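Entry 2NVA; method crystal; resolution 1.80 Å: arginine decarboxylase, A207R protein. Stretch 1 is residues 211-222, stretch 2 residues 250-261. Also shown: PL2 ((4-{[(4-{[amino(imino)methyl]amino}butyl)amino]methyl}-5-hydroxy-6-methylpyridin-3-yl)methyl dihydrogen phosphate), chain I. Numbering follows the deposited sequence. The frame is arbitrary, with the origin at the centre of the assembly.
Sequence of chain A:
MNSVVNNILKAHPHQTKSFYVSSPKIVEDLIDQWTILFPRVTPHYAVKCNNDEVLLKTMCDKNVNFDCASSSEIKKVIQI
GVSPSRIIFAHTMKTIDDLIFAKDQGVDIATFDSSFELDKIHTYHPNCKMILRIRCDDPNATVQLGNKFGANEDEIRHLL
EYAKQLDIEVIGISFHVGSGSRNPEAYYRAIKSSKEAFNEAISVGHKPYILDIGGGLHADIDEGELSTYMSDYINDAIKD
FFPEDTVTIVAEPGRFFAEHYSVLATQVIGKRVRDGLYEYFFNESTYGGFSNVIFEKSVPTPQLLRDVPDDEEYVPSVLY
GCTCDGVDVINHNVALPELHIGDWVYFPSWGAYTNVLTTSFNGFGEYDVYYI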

# COMPACT_ATOMS: atom_id res chain seq x y z
N LEU A 211 -1.54 -21.03 26.44
CA LEU A 211 -1.49 -19.59 26.53
C LEU A 211 -0.76 -19.11 25.28
O LEU A 211 0.32 -19.62 24.97
CB LEU A 211 -0.76 -19.12 27.78
CG LEU A 211 -0.39 -17.63 27.84
CD1 LEU A 211 -1.66 -16.76 27.97
CD2 LEU A 211 0.59 -17.32 28.97
N ASP A 212 -1.34 -18.16 24.57
CA ASP A 212 -0.72 -17.63 23.36
C ASP A 212 -0.49 -16.14 23.62
O ASP A 212 -1.45 -15.38 23.70
CB ASP A 212 -1.67 -17.86 22.17
CG ASP A 212 -1.15 -17.29 20.86
OD1 ASP A 212 -0.15 -16.52 20.82
OD2 ASP A 212 -1.79 -17.60 19.82
N ILE A 213 0.78 -15.73 23.74
CA ILE A 213 1.06 -14.35 24.11
C ILE A 213 1.18 -13.40 22.90
O ILE A 213 1.58 -12.25 23.05
CB ILE A 213 2.33 -14.22 25.01
CG1 ILE A 213 3.56 -14.74 24.25
CG2 ILE A 213 2.12 -14.94 26.36
CD1 ILE A 213 4.91 -14.28 24.85
N GLY A 214 0.83 -13.90 21.71
CA GLY A 214 0.77 -13.05 20.51
C GLY A 214 2.13 -12.53 20.06
O GLY A 214 3.14 -13.18 20.32
N GLY A 215 2.14 -11.37 19.41
CA GLY A 215 3.38 -10.79 18.87
C GLY A 215 3.77 -9.45 19.49
O GLY A 215 3.45 -9.18 20.65
N GLY A 216 4.48 -8.63 18.72
CA GLY A 216 4.78 -7.27 19.12
C GLY A 216 6.21 -6.99 19.53
O GLY A 216 6.66 -5.84 19.49
N LEU A 217 6.93 -8.04 19.93
CA LEU A 217 8.29 -7.86 20.47
C LEU A 217 9.33 -7.54 19.40
O LEU A 217 9.32 -8.11 18.29
CB LEU A 217 8.72 -9.11 21.24
CG LEU A 217 7.86 -9.54 22.42
CD1 LEU A 217 8.41 -10.86 22.96
CD2 LEU A 217 7.84 -8.49 23.52
N HIS A 218 10.22 -6.60 19.73
CA HIS A 218 11.38 -6.31 18.90
C HIS A 218 12.58 -7.10 19.38
O HIS A 218 12.73 -7.36 20.58
CB HIS A 218 11.76 -4.84 18.99
CG HIS A 218 10.87 -3.93 18.22
ND1 HIS A 218 9.74 -3.35 18.76
CD2 HIS A 218 10.95 -3.49 16.94
CE1 HIS A 218 9.16 -2.59 17.85
NE2 HIS A 218 9.88 -2.64 16.75
N ALA A 219 13.45 -7.45 18.44
CA ALA A 219 14.76 -7.94 18.81
C ALA A 219 15.70 -6.73 18.89
O ALA A 219 16.42 -6.44 17.94
CB ALA A 219 15.25 -8.95 17.77
N ASP A 220 15.67 -6.01 20.01
CA ASP A 220 16.47 -4.79 20.17
C ASP A 220 17.91 -5.13 20.55
O ASP A 220 18.15 -5.69 21.61
CB ASP A 220 15.83 -3.87 21.24
CG ASP A 220 14.59 -3.15 20.72
OD1 ASP A 220 14.56 -2.76 19.52
OD2 ASP A 220 13.62 -2.98 21.50
N ILE A 221 18.85 -4.77 19.69
CA ILE A 221 20.25 -5.12 19.87
C ILE A 221 21.05 -3.86 20.20
O ILE A 221 20.97 -2.87 19.47
CB ILE A 221 20.81 -5.73 18.57
CG1 ILE A 221 20.06 -7.05 18.27
CG2 ILE A 221 22.35 -5.97 18.68
CD1 ILE A 221 20.07 -7.41 16.81
N ASP A 222 21.79 -3.89 21.29
CA ASP A 222 22.72 -2.77 21.62
C ASP A 222 24.15 -3.32 21.76
O ASP A 222 24.36 -4.33 22.48
N VAL A 250 2.71 -20.48 23.77
CA VAL A 250 3.17 -20.18 22.42
C VAL A 250 3.15 -18.66 22.22
O VAL A 250 2.57 -17.93 23.03
CB VAL A 250 2.29 -20.86 21.32
CG1 VAL A 250 2.33 -22.39 21.44
CG2 VAL A 250 0.86 -20.35 21.37
N ALA A 251 3.78 -18.20 21.15
CA ALA A 251 3.78 -16.79 20.78
C ALA A 251 3.63 -16.68 19.27
O ALA A 251 3.80 -17.67 18.55
CB ALA A 251 5.06 -16.11 21.23
N GLU A 252 3.32 -15.47 18.79
CA GLU A 252 3.14 -15.23 17.37
C GLU A 252 4.07 -14.11 16.90
O GLU A 252 3.60 -13.10 16.37
CB GLU A 252 1.68 -14.88 17.07
CG GLU A 252 0.66 -15.92 17.55
CD GLU A 252 -0.77 -15.37 17.60
OE1 GLU A 252 -0.97 -14.14 17.42
OE2 GLU A 252 -1.71 -16.17 17.82
N PRO A 253 5.39 -14.27 17.11
CA PRO A 253 6.27 -13.17 16.74
C PRO A 253 6.41 -13.04 15.22
O PRO A 253 6.54 -14.04 14.53
CB PRO A 253 7.62 -13.56 17.35
CG PRO A 253 7.59 -15.05 17.39
CD PRO A 253 6.14 -15.43 17.65
N GLY A 254 6.40 -11.80 14.73
CA GLY A 254 6.71 -11.54 13.33
C GLY A 254 8.02 -10.77 13.26
O GLY A 254 9.06 -11.32 12.88
N ARG A 255 7.97 -9.51 13.69
CA ARG A 255 9.11 -8.61 13.56
C ARG A 255 10.36 -9.04 14.35
O ARG A 255 11.47 -8.65 13.99
CB ARG A 255 8.74 -7.16 13.90
CG ARG A 255 8.45 -6.93 15.39
CD ARG A 255 8.09 -5.48 15.69
NE ARG A 255 6.80 -5.10 15.12
CZ ARG A 255 6.64 -4.20 14.14
NH1 ARG A 255 7.71 -3.60 13.60
NH2 ARG A 255 5.43 -3.91 13.68
N PHE A 256 10.18 -9.81 15.43
CA PHE A 256 11.33 -10.27 16.21
C PHE A 256 12.36 -10.98 15.32
O PHE A 256 13.56 -10.72 15.42
CB PHE A 256 10.92 -11.18 17.38
CG PHE A 256 12.07 -11.58 18.28
CD1 PHE A 256 12.36 -10.84 19.42
CD2 PHE A 256 12.87 -12.69 17.98
CE1 PHE A 256 13.44 -11.20 20.26
CE2 PHE A 256 13.95 -13.06 18.79
CZ PHE A 256 14.23 -12.32 19.93
N PHE A 257 11.87 -11.84 14.43
CA PHE A 257 12.75 -12.59 13.53
C PHE A 257 12.99 -11.89 12.20
O PHE A 257 14.08 -11.99 11.64
CB PHE A 257 12.21 -14.00 13.28
CG PHE A 257 12.13 -14.83 14.53
CD1 PHE A 257 13.29 -15.21 15.19
CD2 PHE A 257 10.91 -15.22 15.05
CE1 PHE A 257 13.24 -15.98 16.36
CE2 PHE A 257 10.84 -15.98 16.22
CZ PHE A 257 12.01 -16.36 16.88
N ALA A 258 11.96 -11.21 11.69
CA ALA A 258 12.02 -10.67 10.32
C ALA A 258 12.79 -9.35 10.22
O ALA A 258 13.40 -9.08 9.19
CB ALA A 258 10.61 -10.52 9.74
N GLU A 259 12.76 -8.54 11.27
CA GLU A 259 13.35 -7.18 11.16
C GLU A 259 14.79 -7.20 10.61
O GLU A 259 15.08 -6.53 9.61
CB GLU A 259 13.30 -6.43 12.49
CG GLU A 259 13.94 -5.03 12.42
CD GLU A 259 13.80 -4.23 13.71
OE1 GLU A 259 13.11 -4.68 14.65
OE2 GLU A 259 14.39 -3.12 13.79
N HIS A 260 15.66 -7.97 11.25
CA HIS A 260 17.09 -7.92 10.95
C HIS A 260 17.50 -8.88 9.84
O HIS A 260 18.68 -8.97 9.49
CB HIS A 260 17.90 -8.22 12.22
CG HIS A 260 17.57 -7.31 13.36
ND1 HIS A 260 17.74 -5.94 13.29
CD2 HIS A 260 17.07 -7.57 14.59
CE1 HIS A 260 17.35 -5.40 14.43
NE2 HIS A 260 16.95 -6.37 15.24
N TYR A 261 16.52 -9.58 9.29
CA TYR A 261 16.78 -10.55 8.23
C TYR A 261 17.40 -9.94 6.97
O TYR A 261 18.23 -10.57 6.31
CB TYR A 261 15.48 -11.27 7.88
CG TYR A 261 15.57 -12.30 6.75
CD1 TYR A 261 16.52 -13.32 6.76
CD2 TYR A 261 14.64 -12.28 5.69
CE1 TYR A 261 16.58 -14.26 5.73
CE2 TYR A 261 14.68 -13.19 4.67
CZ TYR A 261 15.65 -14.20 4.69
OH TYR A 261 15.69 -15.12 3.67
N1 PL2 I . -0.00 -12.41 15.44
C2 PL2 I . -1.09 -11.77 14.99
C2A PL2 I . -2.48 -12.43 15.11
C3 PL2 I . -0.94 -10.50 14.41
O3 PL2 I . -2.06 -9.87 13.98
C4 PL2 I . 0.33 -9.89 14.30
C4A PL2 I . 0.55 -8.49 13.65
C5 PL2 I . 1.42 -10.63 14.80
C6 PL2 I . 1.22 -11.88 15.35
P PL2 I . 4.68 -8.53 15.34
N PL2 I . -0.64 -7.62 13.77
CA PL2 I . -0.80 -6.77 12.58
CG PL2 I . 0.24 -4.95 11.16
OP2 PL2 I . 4.78 -7.03 15.88
OP3 PL2 I . 5.33 -8.53 13.85
OP1 PL2 I . 5.36 -9.50 16.26
OP4 PL2 I . 3.10 -8.78 15.20
C5M PL2 I . 2.85 -10.05 14.73
CB PL2 I . 0.46 -5.91 12.33
CD PL2 I . 1.49 -4.06 10.93
NE PL2 I . 1.21 -3.26 9.72
CZ PL2 I . 2.11 -2.57 9.00
NH2 PL2 I . 1.69 -1.89 7.90
NH1 PL2 I . 3.39 -2.54 9.36
O HOH W 1 7.68 -10.17 17.52
O HOH W 2 12.71 -7.07 15.79
O HOH W 3 15.14 -3.63 16.78

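How do the two stretches first come together? At Leu 211 and Asp 212 they run as neighbouring parallel strands, and the backbone of Val 250 is held from both its polar groups: Val 250 N donates to Leu 211 O at 2.8 Å, and Val 250 O accepts from Ile 213 N at 2.9 Å. The side chains of Asp 212 and Val 250 share a face of the sheet, with Asp 212 CB 3.6 Å from Val 250 CG2. Ile 213 instead packs its CG1 against Ala 251 CB, also at 3.6 Å.

How can two acids sit so close? Asp 212 OD2 lies 2.5 Å from Glu 252 OE2, a separation so short that one of the acids probably carries a proton, though the coordinates do not say which. The other oxygen of Asp 212, OD1, accepts from Gly 214 N at 2.9 Å, a bond that spans the end of the strand. Glu 252 OE1 in turn approaches PL2 N1 at 2.8 Å.

What do the glycines allow? Gly 214 O accepts from Glu 252 N at 2.8 Å, carrying the backbone pairing beyond the strands, and its positive phi suits glycine. At Gly 215 a CB would clash with Glu 252 O, so the lack of a side chain lets the backbones come close, with Gly 215 CA 4.3 Å from Pro 253 CA. Gly 216 N and Gly 254 N then converge on one phosphate oxygen, donating to PL2 OP1 at 2.8 and 3.0 Å respectively.

How does the contact continue past the phosphate? Water 1 donates to both Leu 217 O and PL2 OP1, each at 2.7 Å, and accepts from Phe 256 N at 3.3 Å. The His 218 ring receives Arg 255 CD over one face, 3.7 Å from its centroid, while Arg 255 NE donates to PL2 OP2 at 2.9 Å.

What closes the interface? Ala 219 points toward stretch 2 and sets its CB over the Phe 256 ring, 3.9 Å from the centroid. Ala 219 N donates to water 2 at 2.8 Å, and that water donates to Arg 255 O and Glu 259 OE1, both at 2.7 Å. Ala 219 O accepts from His 260 NE2 at 2.8 Å, near the ring plane, which leaves a face free for Ile 221 CD1, 3.9 Å from the His 260 ring centroid.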